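Local coordinates for sweet protein mabinlin-2 chain B (Capparis masaikai, PDB 2DS2), which serves as a heat-stable 2S seed storage albumin with sweetness-inducing activity, this chain being one of the pieces that make up the mature protein, at residues Q9-N12 and Q13-V17; A30-V33 and L34-Q37; G41-Q44 and L45-F49; R53-P56 and N57-I61. All coordinates share one frame; numbering follows the deposited sequence.

Contact 1 (Q9-N12 and Q13-V17); sequences QCCN and QLRQV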
loop_
_atom_site.group_PDB
_atom_site.type_symbol
_atom_site.label_atom_id
_atom_site.label_comp_id
_atom_site.label_asym_id
_atom_site.label_seq_id
_atom_site.Cartn_x
_atom_site.Cartn_y
_atom_site.Cartn_z
ATOM N N GLN B 9 3.633 -10.955 3.787
ATOM C CA GLN B 9 2.861 -10.512 4.942
ATOM C C GLN B 9 1.856 -9.451 4.500
ATOM O O GLN B 9 0.705 -9.457 4.928
ATOM C CB GLN B 9 3.782 -9.921 6.014
ATOM C CG GLN B 9 4.802 -10.895 6.583
ATOM C CD GLN B 9 5.683 -10.256 7.644
ATOM O OE1 GLN B 9 6.267 -9.194 7.424
ATOM N NE2 GLN B 9 5.789 -10.905 8.798
ATOM N N CYS B 10 2.302 -8.546 3.636
ATOM C CA CYS B 10 1.436 -7.484 3.140
ATOM C C CYS B 10 0.193 -8.068 2.474
ATOM O O CYS B 10 -0.937 -7.671 2.769
ATOM C CB CYS B 10 2.201 -6.594 2.148
ATOM S SG CYS B 10 1.133 -5.460 1.201
ATOM N N CYS B 11 0.396 -9.027 1.581
ATOM C CA CYS B 11 -0.739 -9.624 0.901
ATOM C C CYS B 11 -1.656 -10.362 1.873
ATOM O O CYS B 11 -2.878 -10.339 1.717
ATOM C CB CYS B 11 -0.258 -10.555 -0.211
ATOM S SG CYS B 11 0.523 -9.700 -1.623
ATOM N N ASN B 12 -1.078 -10.995 2.892
ATOM C CA ASN B 12 -1.895 -11.706 3.871
ATOM C C ASN B 12 -2.839 -10.743 4.581
ATOM O O ASN B 12 -4.002 -11.066 4.808
ATOM C CB ASN B 12 -1.031 -12.411 4.919
ATOM C CG ASN B 12 -0.370 -13.665 4.385
ATOM O OD1 ASN B 12 -0.928 -14.365 3.543
ATOM N ND2 ASN B 12 0.820 -13.967 4.892
ATOM N N GLN B 13 -2.327 -9.563 4.924
ATOM C CA GLN B 13 -3.118 -8.551 5.611
ATOM C C GLN B 13 -4.169 -7.957 4.685
ATOM O O GLN B 13 -5.323 -7.787 5.071
ATOM C CB GLN B 13 -2.216 -7.430 6.127
ATOM C CG GLN B 13 -1.231 -7.868 7.182
ATOM C CD GLN B 13 -0.386 -6.720 7.688
ATOM O OE1 GLN B 13 0.352 -6.099 6.927
ATOM N NE2 GLN B 13 -0.493 -6.433 8.977
ATOM N N LEU B 14 -3.756 -7.637 3.462
ATOM C CA LEU B 14 -4.650 -7.045 2.482
ATOM C C LEU B 14 -5.839 -7.964 2.194
ATOM O O LEU B 14 -6.932 -7.493 1.872
ATOM C CB LEU B 14 -3.876 -6.744 1.191
ATOM C CG LEU B 14 -4.388 -5.617 0.291
ATOM C CD1 LEU B 14 -4.446 -4.316 1.086
ATOM C CD2 LEU B 14 -3.464 -5.460 -0.911
ATOM N N ARG B 15 -5.637 -9.272 2.325
ATOM C CA ARG B 15 -6.724 -10.213 2.069
ATOM C C ARG B 15 -7.733 -10.294 3.206
ATOM O O ARG B 15 -8.809 -10.868 3.042
ATOM C CB ARG B 15 -6.170 -11.613 1.775
ATOM C CG ARG B 15 -5.397 -11.697 0.482
ATOM C CD ARG B 15 -5.005 -13.126 0.130
ATOM N NE ARG B 15 -4.122 -13.153 -1.032
ATOM C CZ ARG B 15 -2.808 -13.355 -0.978
ATOM N NH1 ARG B 15 -2.208 -13.560 0.188
ATOM N NH2 ARG B 15 -2.089 -13.330 -2.092
ATOM N N GLN B 16 -7.398 -9.711 4.353
ATOM C CA GLN B 16 -8.303 -9.733 5.496
ATOM C C GLN B 16 -9.205 -8.508 5.583
ATOM O O GLN B 16 -10.188 -8.510 6.321
ATOM C CB GLN B 16 -7.516 -9.856 6.796
ATOM C CG GLN B 16 -6.636 -11.083 6.871
ATOM C CD GLN B 16 -5.971 -11.203 8.220
ATOM O OE1 GLN B 16 -6.643 -11.331 9.242
ATOM N NE2 GLN B 16 -4.650 -11.152 8.234
ATOM N N VAL B 17 -8.874 -7.457 4.840
ATOM C CA VAL B 17 -9.692 -6.250 4.861
ATOM C C VAL B 17 -10.859 -6.400 3.888
ATOM O O VAL B 17 -10.764 -7.128 2.900
ATOM C CB VAL B 17 -8.877 -4.994 4.462
ATOM C CG1 VAL B 17 -7.678 -4.830 5.382
ATOM C CG2 VAL B 17 -8.437 -5.097 3.019
HETATM O O HOH W 1 0.937 -13.876 0.831
#
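C11 and R15, one helical turn apart, meet with the CB of C11 under one face of the guanidinium group, 3.6 Å from R15 NH1. With CG of R15 beside its own backbone N (chi1 -67°) and the chain extended from there to NE, the arginine folds back along the helix and passes the C11 carbonyl, which also accepts the R15 backbone N-H. N12 approaches the same cation differently. Its OD1 lies in the guanidinium plane, at the edge, 3.7 Å from R15 NH1, with the amide turned 59° against it. A water spans that gap, accepting from R15 NH1 at 3.2 Å and donating weakly to N12 OD1, while R15 NH2 bonds to the C59 carbonyl.

On another flank, Q13 N bonds to Q9 O at 3.0 Å, and the Q13 side chain covers the same carbonyl, its CG 3.4 Å from Q9 O. An alanine in place of Q13 would retain the backbone bond but would probably leave the Q9 carbonyl less covered and open a gap against an apolar side chain of the neighbouring chain. Q16 NE2 adds a weak bond to N12 O. The adjacent cysteines part company, C11 in a disulfide with C59 and C10 in one with another chain, an arrangement characteristic of the Cys-Cys pair in 2S albumins and the wider prolamin superfamily.

Contact 2 (A30-V33 and L34-Q37); sequences AQQV and LQRQ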
loop_
_atom_site.group_PDB
_atom_site.type_symbol
_atom_site.label_atom_id
_atom_site.label_comp_id
_atom_site.label_asym_id
_atom_site.label_seq_id
_atom_site.Cartn_x
_atom_site.Cartn_y
_atom_site.Cartn_z
ATOM N N ALA B 30 0.203 4.158 1.754
ATOM C CA ALA B 30 1.078 4.998 0.954
ATOM C C ALA B 30 1.348 6.321 1.649
ATOM O O ALA B 30 2.474 6.795 1.676
ATOM C CB ALA B 30 0.452 5.242 -0.417
ATOM N N GLN B 31 0.309 6.926 2.209
ATOM C CA GLN B 31 0.489 8.199 2.890
ATOM C C GLN B 31 1.409 8.035 4.096
ATOM O O GLN B 31 2.176 8.942 4.421
ATOM C CB GLN B 31 -0.858 8.759 3.337
ATOM C CG GLN B 31 -1.693 9.302 2.193
ATOM C CD GLN B 31 -0.956 10.365 1.390
ATOM O OE1 GLN B 31 -0.351 11.278 1.953
ATOM N NE2 GLN B 31 -1.011 10.253 0.065
ATOM N N GLN B 32 1.329 6.880 4.752
ATOM C CA GLN B 32 2.172 6.616 5.918
ATOM C C GLN B 32 3.633 6.539 5.525
ATOM O O GLN B 32 4.501 7.009 6.261
ATOM C CB GLN B 32 1.753 5.320 6.621
ATOM C CG GLN B 32 0.509 5.480 7.476
ATOM C CD GLN B 32 0.717 6.486 8.599
ATOM O OE1 GLN B 32 1.565 6.292 9.470
ATOM N NE2 GLN B 32 -0.051 7.568 8.577
ATOM N N VAL B 33 3.912 5.952 4.365
ATOM C CA VAL B 33 5.296 5.858 3.917
ATOM C C VAL B 33 5.776 7.250 3.527
ATOM O O VAL B 33 6.893 7.646 3.852
ATOM C CB VAL B 33 5.448 4.913 2.711
ATOM C CG1 VAL B 33 6.912 4.913 2.241
ATOM C CG2 VAL B 33 5.011 3.510 3.096
ATOM N N LEU B 34 4.923 8.003 2.840
ATOM C CA LEU B 34 5.274 9.361 2.424
ATOM C C LEU B 34 5.601 10.217 3.645
ATOM O O LEU B 34 6.587 10.952 3.657
ATOM C CB LEU B 34 4.106 10.005 1.650
ATOM C CG LEU B 34 4.264 11.432 1.100
ATOM C CD1 LEU B 34 4.194 12.464 2.210
ATOM C CD2 LEU B 34 5.579 11.535 0.344
ATOM N N GLN B 35 4.774 10.101 4.676
ATOM C CA GLN B 35 4.958 10.878 5.900
ATOM C C GLN B 35 6.153 10.444 6.750
ATOM O O GLN B 35 6.986 11.272 7.137
ATOM C CB GLN B 35 3.680 10.793 6.742
ATOM C CG GLN B 35 3.873 11.113 8.214
ATOM C CD GLN B 35 2.652 10.776 9.047
ATOM O OE1 GLN B 35 2.775 10.359 10.200
ATOM N NE2 GLN B 35 1.468 10.955 8.470
ATOM N N ARG B 36 6.232 9.146 7.021
ATOM C CA ARG B 36 7.280 8.572 7.869
ATOM C C ARG B 36 8.668 8.400 7.268
ATOM O O ARG B 36 9.640 8.191 8.000
ATOM C CB ARG B 36 6.819 7.213 8.398
ATOM C CG ARG B 36 5.654 7.271 9.365
ATOM C CD ARG B 36 5.218 5.863 9.702
ATOM N NE ARG B 36 6.378 5.034 10.002
ATOM C CZ ARG B 36 6.388 3.706 9.954
ATOM N NH1 ARG B 36 5.292 3.040 9.615
ATOM N NH2 ARG B 36 7.502 3.044 10.238
ATOM N N GLN B 37 8.774 8.469 5.951
ATOM C CA GLN B 37 10.068 8.289 5.303
ATOM C C GLN B 37 10.531 9.536 4.567
ATOM O O GLN B 37 9.762 10.464 4.338
ATOM C CB GLN B 37 9.995 7.139 4.294
ATOM C CG GLN B 37 9.466 5.822 4.832
ATOM C CD GLN B 37 10.324 5.251 5.939
ATOM O OE1 GLN B 37 11.538 5.453 5.963
ATOM N NE2 GLN B 37 9.700 4.523 6.855
HETATM O O HOH W 2 2.624 3.845 10.233
#
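A30 to L34, Q31 to Q35 and Q32 to R36 are linked by successive backbone i-to-i+4 hydrogen bonds, and V33 to Q37 continues the series for one more residue. In this last bond V33 O is 2.9 Å from Q37 N, but the N-H...O angle falls to 136° as Q37 leaves helical geometry. A30 to R36 thus form the closing turns of helix 22-36, a helix of the all-alpha 2S albumin fold, and Q37 is the first residue beyond it. A30 and L34 pack against helix 42-58, whereas V33 and Q37 both meet polar side chains of another chain.

Among the polar residues, Q32 is bent at chi2, which turns its amide along the helix toward R36. There OE1 of Q32 touches R36 CD at 3.7 Å, and a water completes the link: it donates to Q32 OE1 at 2.8 Å and accepts from R36 NH1 at 2.9 Å. Q35 lies alongside Q32 and points the same way, their two NE2 atoms 3.7 Å apart and their amide planes 76° from parallel, so that donor faces donor. V33 sets CG1 anti to the backbone N (chi1 177°), bringing this methyl within 3.7 Å of Q37 CG, and the same Q37 CG also brushes the V33 carbonyl.

Contact 3 (G41-Q44 and L45-F49); sequences GPQQ and LRRLF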
loop_
_atom_site.group_PDB
_atom_site.type_symbol
_atom_site.label_atom_id
_atom_site.label_comp_id
_atom_site.label_asym_id
_atom_site.label_seq_id
_atom_site.Cartn_x
_atom_site.Cartn_y
_atom_site.Cartn_z
ATOM N N GLY B 41 12.284 12.874 -4.067
ATOM C CA GLY B 41 11.738 13.756 -5.080
ATOM C C GLY B 41 10.525 13.216 -5.807
ATOM O O GLY B 41 9.922 12.231 -5.379
ATOM N N PRO B 42 10.144 13.854 -6.925
ATOM C CA PRO B 42 8.995 13.478 -7.755
ATOM C C PRO B 42 9.017 12.024 -8.230
ATOM O O PRO B 42 7.994 11.348 -8.217
ATOM C CB PRO B 42 9.079 14.467 -8.919
ATOM C CG PRO B 42 9.693 15.667 -8.291
ATOM C CD PRO B 42 10.790 15.067 -7.456
ATOM N N GLN B 43 10.186 11.552 -8.653
ATOM C CA GLN B 43 10.333 10.185 -9.138
ATOM C C GLN B 43 10.008 9.157 -8.049
ATOM O O GLN B 43 9.222 8.230 -8.270
ATOM C CB GLN B 43 11.761 9.966 -9.654
ATOM C CG GLN B 43 12.826 9.820 -8.563
ATOM C CD GLN B 43 12.911 11.021 -7.632
ATOM O OE1 GLN B 43 13.176 10.874 -6.436
ATOM N NE2 GLN B 43 12.703 12.215 -8.177
ATOM N N GLN B 44 10.615 9.318 -6.876
ATOM C CA GLN B 44 10.378 8.405 -5.764
ATOM C C GLN B 44 8.929 8.434 -5.302
ATOM O O GLN B 44 8.361 7.400 -4.957
ATOM C CB GLN B 44 11.277 8.746 -4.580
ATOM C CG GLN B 44 12.662 8.151 -4.665
ATOM C CD GLN B 44 13.309 8.025 -3.300
ATOM O OE1 GLN B 44 14.392 7.459 -3.166
ATOM N NE2 GLN B 44 12.645 8.552 -2.278
ATOM N N LEU B 45 8.344 9.626 -5.277
ATOM C CA LEU B 45 6.955 9.774 -4.865
ATOM C C LEU B 45 6.084 8.975 -5.825
ATOM O O LEU B 45 5.156 8.278 -5.412
ATOM C CB LEU B 45 6.538 11.245 -4.897
ATOM C CG LEU B 45 5.109 11.546 -4.439
ATOM C CD1 LEU B 45 4.967 11.193 -2.971
ATOM C CD2 LEU B 45 4.783 13.010 -4.669
ATOM N N ARG B 46 6.393 9.077 -7.112
ATOM C CA ARG B 46 5.638 8.359 -8.126
ATOM C C ARG B 46 5.699 6.854 -7.904
ATOM O O ARG B 46 4.674 6.180 -7.915
ATOM C CB ARG B 46 6.180 8.685 -9.521
ATOM C CG ARG B 46 5.571 7.854 -10.634
ATOM C CD ARG B 46 6.427 7.938 -11.890
ATOM N NE ARG B 46 7.793 7.483 -11.634
ATOM C CZ ARG B 46 8.877 8.241 -11.777
ATOM N NH1 ARG B 46 8.765 9.502 -12.184
ATOM N NH2 ARG B 46 10.073 7.739 -11.503
ATOM N N ARG B 47 6.906 6.334 -7.712
ATOM C CA ARG B 47 7.099 4.905 -7.507
ATOM C C ARG B 47 6.401 4.426 -6.240
ATOM O O ARG B 47 5.871 3.325 -6.195
ATOM C CB ARG B 47 8.593 4.575 -7.444
ATOM C CG ARG B 47 9.205 4.253 -8.808
ATOM C CD ARG B 47 10.408 5.120 -9.119
ATOM N NE ARG B 47 11.506 4.933 -8.175
ATOM C CZ ARG B 47 12.616 5.665 -8.182
ATOM N NH1 ARG B 47 13.573 5.442 -7.290
ATOM N NH2 ARG B 47 12.770 6.621 -9.084
ATOM N N LEU B 48 6.413 5.266 -5.213
ATOM C CA LEU B 48 5.762 4.922 -3.953
ATOM C C LEU B 48 4.288 4.621 -4.230
ATOM O O LEU B 48 3.785 3.540 -3.914
ATOM C CB LEU B 48 5.885 6.096 -2.977
ATOM C CG LEU B 48 5.298 5.985 -1.564
ATOM C CD1 LEU B 48 5.807 7.154 -0.740
ATOM C CD2 LEU B 48 3.778 6.015 -1.604
ATOM N N PHE B 49 3.600 5.581 -4.837
ATOM C CA PHE B 49 2.184 5.405 -5.137
ATOM C C PHE B 49 1.896 4.327 -6.178
ATOM O O PHE B 49 0.851 3.671 -6.116
ATOM C CB PHE B 49 1.578 6.748 -5.537
ATOM C CG PHE B 49 1.325 7.650 -4.366
ATOM C CD1 PHE B 49 0.165 7.513 -3.612
ATOM C CD2 PHE B 49 2.276 8.586 -3.971
ATOM C CE1 PHE B 49 -0.048 8.294 -2.479
ATOM C CE2 PHE B 49 2.075 9.371 -2.838
ATOM C CZ PHE B 49 0.910 9.224 -2.092
#
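The carbonyl oxygen of Q43 is approached by two arginines. It accepts the backbone N-H of R47, with Q43 O 3.0 Å from R47 N and an N-H...O angle of 164°, and it also faces the guanidinium of R46, lying 3.3 Å above that plane and toward its rim. From this position over the face R46 NH2 is poorly aimed to donate, so this is not a hydrogen bond, and any attraction is probably electrostatic. R46 reaches back by bending at chi3, which also carries its NH2 to 3.4 Å from Q43 CB.

R47 covers the other part of the glutamine: its NH2 is 3.2 Å from Q43 CG, which stands between the backbone N and the carbonyl carbon (chi1 75°). One face of the R47 guanidinium lies over the CG of Q44, 3.9 Å from R47 NH1. These contacts lie along the first turns of helix 42-58, where G41 is the N-cap, P42 begins the helix, and the G41 carbonyl receives L45 N at 3.0 Å. L45, L48 and F49 turn to helix 22-36.

R46 NH2 sits at the edge of the R47 guanidinium, in its plane, so two cations are gathered close to a helix start that is itself probably partly positive. Any repulsion between them is likely to be eased in part by the Q43 carbonyl over the R46 face.

Contact 4 (R53-P56 and N57-I61); sequences RNLP and NICNI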
loop_
_atom_site.group_PDB
_atom_site.type_symbol
_atom_site.label_atom_id
_atom_site.label_comp_id
_atom_site.label_asym_id
_atom_site.label_seq_id
_atom_site.Cartn_x
_atom_site.Cartn_y
_atom_site.Cartn_z
ATOM N N ARG B 53 -0.705 1.394 -5.437
ATOM C CA ARG B 53 -1.802 1.197 -6.380
ATOM C C ARG B 53 -1.874 -0.201 -6.992
ATOM O O ARG B 53 -2.970 -0.736 -7.188
ATOM C CB ARG B 53 -1.718 2.235 -7.508
ATOM C CG ARG B 53 -2.110 3.636 -7.080
ATOM C CD ARG B 53 -2.023 4.654 -8.209
ATOM N NE ARG B 53 -0.652 5.099 -8.445
ATOM C CZ ARG B 53 -0.334 6.189 -9.135
ATOM N NH1 ARG B 53 0.937 6.527 -9.302
ATOM N NH2 ARG B 53 -1.292 6.946 -9.656
ATOM N N ASN B 54 -0.713 -0.785 -7.284
ATOM C CA ASN B 54 -0.633 -2.112 -7.901
ATOM C C ASN B 54 -0.767 -3.303 -6.969
ATOM O O ASN B 54 -0.931 -4.427 -7.429
ATOM C CB ASN B 54 0.690 -2.282 -8.657
ATOM C CG ASN B 54 0.757 -1.456 -9.921
ATOM O OD1 ASN B 54 -0.206 -1.389 -10.687
ATOM N ND2 ASN B 54 1.908 -0.834 -10.160
ATOM N N LEU B 55 -0.687 -3.078 -5.663
ATOM C CA LEU B 55 -0.765 -4.199 -4.746
ATOM C C LEU B 55 -1.970 -5.128 -4.899
ATOM O O LEU B 55 -1.842 -6.333 -4.707
ATOM C CB LEU B 55 -0.641 -3.702 -3.303
ATOM C CG LEU B 55 0.830 -3.622 -2.876
ATOM C CD1 LEU B 55 0.974 -2.790 -1.622
ATOM C CD2 LEU B 55 1.359 -5.024 -2.662
ATOM N N PRO B 56 -3.153 -4.593 -5.257
ATOM C CA PRO B 56 -4.275 -5.528 -5.391
ATOM C C PRO B 56 -3.982 -6.608 -6.434
ATOM O O PRO B 56 -4.353 -7.771 -6.260
ATOM C CB PRO B 56 -5.431 -4.621 -5.794
ATOM C CG PRO B 56 -5.083 -3.330 -5.111
ATOM C CD PRO B 56 -3.614 -3.205 -5.423
ATOM N N ASN B 57 -3.307 -6.216 -7.511
ATOM C CA ASN B 57 -2.960 -7.153 -8.571
ATOM C C ASN B 57 -1.767 -8.021 -8.178
ATOM O O ASN B 57 -1.757 -9.227 -8.425
ATOM C CB ASN B 57 -2.646 -6.399 -9.865
ATOM C CG ASN B 57 -3.863 -5.720 -10.451
ATOM O OD1 ASN B 57 -4.954 -6.294 -10.480
ATOM N ND2 ASN B 57 -3.682 -4.501 -10.944
ATOM N N ILE B 58 -0.765 -7.404 -7.561
ATOM C CA ILE B 58 0.426 -8.120 -7.130
ATOM C C ILE B 58 0.061 -9.211 -6.137
ATOM O O ILE B 58 0.691 -10.273 -6.102
ATOM C CB ILE B 58 1.433 -7.164 -6.453
ATOM C CG1 ILE B 58 1.866 -6.078 -7.439
ATOM C CG2 ILE B 58 2.636 -7.947 -5.942
ATOM C CD1 ILE B 58 2.806 -5.053 -6.847
ATOM N N CYS B 59 -0.962 -8.940 -5.329
ATOM C CA CYS B 59 -1.428 -9.878 -4.317
ATOM C C CYS B 59 -2.474 -10.842 -4.853
ATOM O O CYS B 59 -2.908 -11.751 -4.151
ATOM C CB CYS B 59 -2.023 -9.115 -3.139
ATOM S SG CYS B 59 -0.799 -8.239 -2.126
ATOM N N ASN B 60 -2.881 -10.624 -6.098
ATOM C CA ASN B 60 -3.879 -11.457 -6.748
ATOM C C ASN B 60 -5.234 -11.435 -6.050
ATOM O O ASN B 60 -5.891 -12.466 -5.902
ATOM C CB ASN B 60 -3.365 -12.890 -6.886
ATOM C CG ASN B 60 -2.147 -12.984 -7.801
ATOM O OD1 ASN B 60 -2.138 -12.427 -8.900
ATOM N ND2 ASN B 60 -1.119 -13.695 -7.350
ATOM N N ILE B 61 -5.648 -10.249 -5.619
ATOM C CA ILE B 61 -6.944 -10.080 -4.981
ATOM C C ILE B 61 -7.941 -10.167 -6.138
ATOM O O ILE B 61 -7.895 -9.355 -7.062
ATOM C CB ILE B 61 -7.070 -8.694 -4.312
ATOM C CG1 ILE B 61 -5.931 -8.485 -3.308
ATOM C CG2 ILE B 61 -8.420 -8.569 -3.628
ATOM C CD1 ILE B 61 -5.878 -9.520 -2.210
#
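L55 O accepts the backbone N-H of C59 at 2.8 Å, and N54 O that of I58 at 3.0 Å, the latter a nearly straight bond (169°) lying in the carbonyl plane. N57 N makes a weaker, bent bond to the same N54 oxygen. P56 brings no N-H and kinks the helix, yet its carbonyl is used: P56 O receives I61 N at 2.9 Å. Together with the N60 N to N57 O bond and the positive phi of N60 (62°), this forms a Schellman motif that ends helix 42-58.

Outside the backbone, I58 keeps CG1 beside its own N (chi1 -61°) and runs straight on to CD1, which packs 3.9 Å from N54 CB, while CG1 presses on the N54 carbonyl. An alanine replacing I58 would probably leave N54 CB uncovered on that side and open a gap toward L7 and an aromatic side chain of another chain. L55 lays CD2 against C59 SG at 3.9 Å, beside the disulfide to C11. I61 CG1 comes in beside the P56 carbonyl oxygen, near the group's plane. L55 also meets C10 and L26, and P56 reaches V22 and L26, so this helix end packs on both helix 6-14 and helix 22-36.

Overall arrangement
The four contacts follow one another along the chain's three helices: contact 1 lies at the end of helix 6-14, contact 2 at the end of helix 22-36, and contacts 3 and 4 at the start and the finish of helix 42-58, with centres about 18 Å apart. Contacts 1 and 4 have centres about 10 Å apart and are joined covalently. Contacts 2 and 3, about 11 Å between centres, pack together, mostly through apolar side chains. Contacts 1 and 3, about 23 Å between centres, lie on opposite sides of the chain's centre. Helix 42-58 packs on helix 22-36 near its start, and just past its finish C59 is bonded to helix 6-14, consistent with the protein's heat stability.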